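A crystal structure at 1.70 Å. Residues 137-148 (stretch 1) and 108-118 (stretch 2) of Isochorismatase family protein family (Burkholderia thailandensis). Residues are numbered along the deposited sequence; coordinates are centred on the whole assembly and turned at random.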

# COMPACT_ATOMS: atom_id res chain seq x y z
N ASN A 137 -4.77 -1.44 9.02
CA ASN A 137 -3.44 -1.40 8.42
C ASN A 137 -3.19 -2.36 7.28
O ASN A 137 -2.13 -2.32 6.67
CB ASN A 137 -2.35 -1.65 9.47
CG ASN A 137 -2.59 -0.93 10.75
OD1 ASN A 137 -3.51 -1.29 11.51
ND2 ASN A 137 -1.77 0.08 11.04
N ILE A 138 -4.11 -3.28 7.01
CA ILE A 138 -3.83 -4.33 6.04
C ILE A 138 -4.73 -4.10 4.81
O ILE A 138 -4.38 -3.32 3.94
CB ILE A 138 -3.97 -5.73 6.68
CG1 ILE A 138 -3.03 -5.86 7.88
CG2 ILE A 138 -3.77 -6.84 5.66
CD1 ILE A 138 -1.53 -5.72 7.59
N GLY A 139 -5.91 -4.73 4.77
CA GLY A 139 -6.80 -4.60 3.62
C GLY A 139 -7.31 -3.18 3.42
O GLY A 139 -7.41 -2.71 2.28
N VAL A 140 -7.65 -2.50 4.51
CA VAL A 140 -8.12 -1.12 4.41
C VAL A 140 -7.00 -0.23 3.86
O VAL A 140 -7.18 0.46 2.86
CB VAL A 140 -8.63 -0.59 5.76
CG1 VAL A 140 -8.90 0.93 5.66
CG2 VAL A 140 -9.87 -1.39 6.20
N GLU A 141 -5.83 -0.27 4.50
CA GLU A 141 -4.74 0.62 4.11
C GLU A 141 -4.23 0.37 2.69
O GLU A 141 -3.97 1.31 1.94
CB GLU A 141 -3.59 0.52 5.10
CG GLU A 141 -2.41 1.42 4.72
CD GLU A 141 -1.45 1.63 5.87
OE1 GLU A 141 -1.85 1.42 7.04
OE2 GLU A 141 -0.28 2.01 5.60
N SER A 142 -4.08 -0.90 2.31
CA SER A 142 -3.61 -1.23 0.95
C SER A 142 -4.59 -0.71 -0.10
O SER A 142 -4.18 -0.20 -1.15
CB SER A 142 -3.42 -2.73 0.79
OG SER A 142 -2.20 -3.17 1.38
N THR A 143 -5.89 -0.84 0.18
CA THR A 143 -6.90 -0.31 -0.72
C THR A 143 -6.83 1.22 -0.77
O THR A 143 -6.91 1.82 -1.86
CB THR A 143 -8.32 -0.76 -0.27
OG1 THR A 143 -8.36 -2.20 -0.20
CG2 THR A 143 -9.39 -0.24 -1.23
N ALA A 144 -6.66 1.84 0.41
CA ALA A 144 -6.54 3.30 0.53
C ALA A 144 -5.33 3.83 -0.26
O ALA A 144 -5.45 4.78 -1.04
CB ALA A 144 -6.43 3.69 2.01
N ARG A 145 -4.18 3.20 -0.05
CA ARG A 145 -2.98 3.57 -0.78
C ARG A 145 -3.14 3.48 -2.30
O ARG A 145 -2.76 4.38 -3.03
CB ARG A 145 -1.83 2.69 -0.34
CG ARG A 145 -1.27 3.08 1.02
CD ARG A 145 -0.14 2.13 1.42
NE ARG A 145 0.41 2.43 2.74
CZ ARG A 145 1.59 2.99 2.98
NH1 ARG A 145 2.42 3.33 2.00
NH2 ARG A 145 1.95 3.19 4.24
N GLU A 146 -3.70 2.38 -2.77
CA GLU A 146 -3.89 2.19 -4.19
C GLU A 146 -4.94 3.14 -4.76
O GLU A 146 -4.79 3.62 -5.87
CB GLU A 146 -4.23 0.72 -4.49
CG GLU A 146 -4.32 0.45 -5.98
CD GLU A 146 -4.08 -1.01 -6.38
OE1 GLU A 146 -4.04 -1.26 -7.59
OE2 GLU A 146 -3.93 -1.90 -5.51
N ALA A 147 -6.01 3.38 -4.01
CA ALA A 147 -7.09 4.28 -4.46
C ALA A 147 -6.56 5.70 -4.65
O ALA A 147 -6.84 6.38 -5.64
CB ALA A 147 -8.23 4.26 -3.47
N TYR A 148 -5.73 6.12 -3.71
CA TYR A 148 -5.05 7.41 -3.80
C TYR A 148 -4.22 7.50 -5.10
O TYR A 148 -4.30 8.48 -5.83
CB TYR A 148 -4.16 7.55 -2.56
CG TYR A 148 -3.10 8.62 -2.59
CD1 TYR A 148 -3.44 9.95 -2.44
CD2 TYR A 148 -1.75 8.28 -2.71
CE1 TYR A 148 -2.47 10.93 -2.43
CE2 TYR A 148 -0.77 9.27 -2.71
CZ TYR A 148 -1.15 10.59 -2.57
OH TYR A 148 -0.18 11.56 -2.55
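Stretch 2, residues 108-118: QWGAFTGTDLD

A loop can pack along a helix by bringing its backbone close at small residues and setting aromatic side chains against the helix before and after that point, and residues 108-118 laid against the helix of residues 137-148 illustrate how this is done. Stretch 2 is loop or turn up to Asp-116; helix begins at Leu-117, with Asp-116 in the N-cap position but making no capping bond through its side chain. Its contacting portion advances in the same sense as the helix, so that Trp-109 meets the early turns and Phe-112 the later ones, and together the two stretches bury 510 Å² of surface.

The helix enters with a wider pi-type turn at 137-140. Asn-137 takes no part in the contact, but Ile-138 does: its CG2 lies over one face of the Trp-109 indole, 3.4 Å from atom CG of Trp-109, in a CH-pi arrangement only 13° off the normal of the five-membered ring. One residue on, the backbones themselves meet. The CA atoms of Gly-139 and Trp-109 are 4.3 Å apart, and Gly-139 CA approaches Trp-109 O to 3.2 Å in a CA-H...O contact. A CB on Gly-139 would lie equally near that oxygen, a tight fit that the glycine avoids.

Val-140 points away, and Glu-141 is out of reach; its OE2 instead forms a salt bridge with Arg-145 NH2 at 2.9 Å, tying successive turns of the helix together apart from the loop. Ser-142 returns to the contact. Its OG sits at the edge of the indole, 3.7 Å from Trp-109 CE3, while its CB lies 3.8 Å from Gly-110 CA. Here too the close approach suits a glycine, since a CB on Gly-110 would come tightly against Ser-142 CB.

Thr-143 supplies the one direct hydrogen bond between the stretches: Ala-111 N donates to Thr-143 OG1 at 3.0 Å. Thr-143 OG1 in turn donates to Gly-139 O at 2.7 Å, so a single oxygen links the loop amide to a carbonyl one helical turn back. The same residue touches Phe-112, whose ring presents its edge to the carbonyl, with Thr-143 O 3.5 Å from Phe-112 CE2.

After Ala-144, which faces away, and Arg-145, Glu-146, whose CA-to-CB bond points toward the loop, joins the contact. Its CD packs 3.4 Å from Phe-112 CB, and its two carboxylate oxygens are served by different waters. One water donates to Glu-146 OE2 at 2.7 Å and accepts from Phe-112 N at 3.0 Å; the other donates both to Glu-146 OE1 at 2.5 Å and to Thr-113 OG1 at 2.8 Å. Solvent thus extends the polar attachment to where the loop enters its type II turn, Phe-112 to Thr-115. Ala-147 completes the apolar packing, its CB 3.9 Å from Phe-112 CE2, and Tyr-148 lies beyond the contact.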

# COMPACT_ATOMS: atom_id res chain seq x y z
N GLN A 108 -6.16 -11.22 -1.87
CA GLN A 108 -5.00 -10.68 -1.13
C GLN A 108 -5.47 -9.47 -0.32
O GLN A 108 -6.68 -9.26 -0.21
CB GLN A 108 -3.85 -10.31 -2.06
CG GLN A 108 -4.14 -9.10 -2.93
CD GLN A 108 -5.15 -9.38 -4.03
OE1 GLN A 108 -5.01 -10.36 -4.76
NE2 GLN A 108 -6.15 -8.50 -4.17
N TRP A 109 -4.54 -8.68 0.24
CA TRP A 109 -4.88 -7.59 1.15
C TRP A 109 -5.77 -6.57 0.52
O TRP A 109 -6.93 -6.41 0.93
CB TRP A 109 -3.64 -6.89 1.68
CG TRP A 109 -2.75 -7.72 2.56
CD1 TRP A 109 -2.86 -9.06 2.89
CD2 TRP A 109 -1.49 -7.28 3.17
NE1 TRP A 109 -1.81 -9.46 3.69
CE2 TRP A 109 -0.95 -8.44 3.88
CE3 TRP A 109 -0.81 -6.09 3.22
CZ2 TRP A 109 0.23 -8.37 4.60
CZ3 TRP A 109 0.38 -6.03 3.93
CH2 TRP A 109 0.88 -7.14 4.62
N GLY A 110 -5.24 -5.88 -0.49
CA GLY A 110 -5.94 -4.77 -1.10
C GLY A 110 -7.02 -5.20 -2.06
O GLY A 110 -6.97 -6.30 -2.63
N ALA A 111 -7.99 -4.31 -2.26
CA ALA A 111 -9.20 -4.65 -3.00
C ALA A 111 -9.18 -4.36 -4.50
O ALA A 111 -10.21 -4.54 -5.15
CB ALA A 111 -10.43 -3.98 -2.36
N PHE A 112 -8.04 -3.95 -5.05
CA PHE A 112 -7.94 -3.69 -6.48
C PHE A 112 -7.34 -4.85 -7.29
O PHE A 112 -7.86 -5.21 -8.35
CB PHE A 112 -7.12 -2.44 -6.71
CG PHE A 112 -7.83 -1.17 -6.36
CD1 PHE A 112 -8.67 -0.56 -7.27
CD2 PHE A 112 -7.62 -0.55 -5.13
CE1 PHE A 112 -9.30 0.63 -6.97
CE2 PHE A 112 -8.24 0.64 -4.82
CZ PHE A 112 -9.10 1.22 -5.74
N THR A 113 -6.20 -5.38 -6.82
CA THR A 113 -5.50 -6.43 -7.56
C THR A 113 -6.42 -7.63 -7.82
O THR A 113 -7.01 -8.18 -6.90
CB THR A 113 -4.24 -6.91 -6.81
OG1 THR A 113 -3.36 -5.80 -6.56
CG2 THR A 113 -3.49 -7.95 -7.65
N GLY A 114 -6.54 -8.00 -9.10
CA GLY A 114 -7.36 -9.13 -9.49
C GLY A 114 -8.85 -8.96 -9.31
O GLY A 114 -9.58 -9.95 -9.27
N THR A 115 -9.32 -7.71 -9.18
CA THR A 115 -10.76 -7.47 -8.94
C THR A 115 -11.34 -6.54 -9.97
O THR A 115 -10.60 -5.97 -10.80
CB THR A 115 -11.08 -6.88 -7.55
OG1 THR A 115 -10.86 -5.46 -7.54
CG2 THR A 115 -10.28 -7.55 -6.40
N ASP A 116 -12.66 -6.38 -9.90
CA ASP A 116 -13.38 -5.39 -10.69
C ASP A 116 -13.69 -4.10 -9.94
O ASP A 116 -14.56 -3.35 -10.37
CB ASP A 116 -14.67 -5.98 -11.31
CG ASP A 116 -15.71 -6.41 -10.27
OD1 ASP A 116 -15.38 -6.58 -9.06
OD2 ASP A 116 -16.89 -6.59 -10.71
N LEU A 117 -13.00 -3.82 -8.84
CA LEU A 117 -13.32 -2.62 -8.07
C LEU A 117 -13.15 -1.34 -8.90
O LEU A 117 -14.04 -0.50 -8.96
CB LEU A 117 -12.47 -2.54 -6.79
CG LEU A 117 -12.67 -1.29 -5.90
CD1 LEU A 117 -14.12 -1.14 -5.47
CD2 LEU A 117 -11.77 -1.40 -4.69
N ASP A 118 -12.01 -1.18 -9.54
CA ASP A 118 -11.79 0.04 -10.31
C ASP A 118 -12.79 0.14 -11.47
O ASP A 118 -13.35 1.21 -11.73
CB ASP A 118 -10.36 0.13 -10.80
CG ASP A 118 -10.07 1.47 -11.41
OD1 ASP A 118 -10.03 2.47 -10.65
OD2 ASP A 118 -9.93 1.52 -12.65
O HOH W 1 -5.18 -4.01 -4.30
O HOH W 2 -3.52 -3.64 -8.33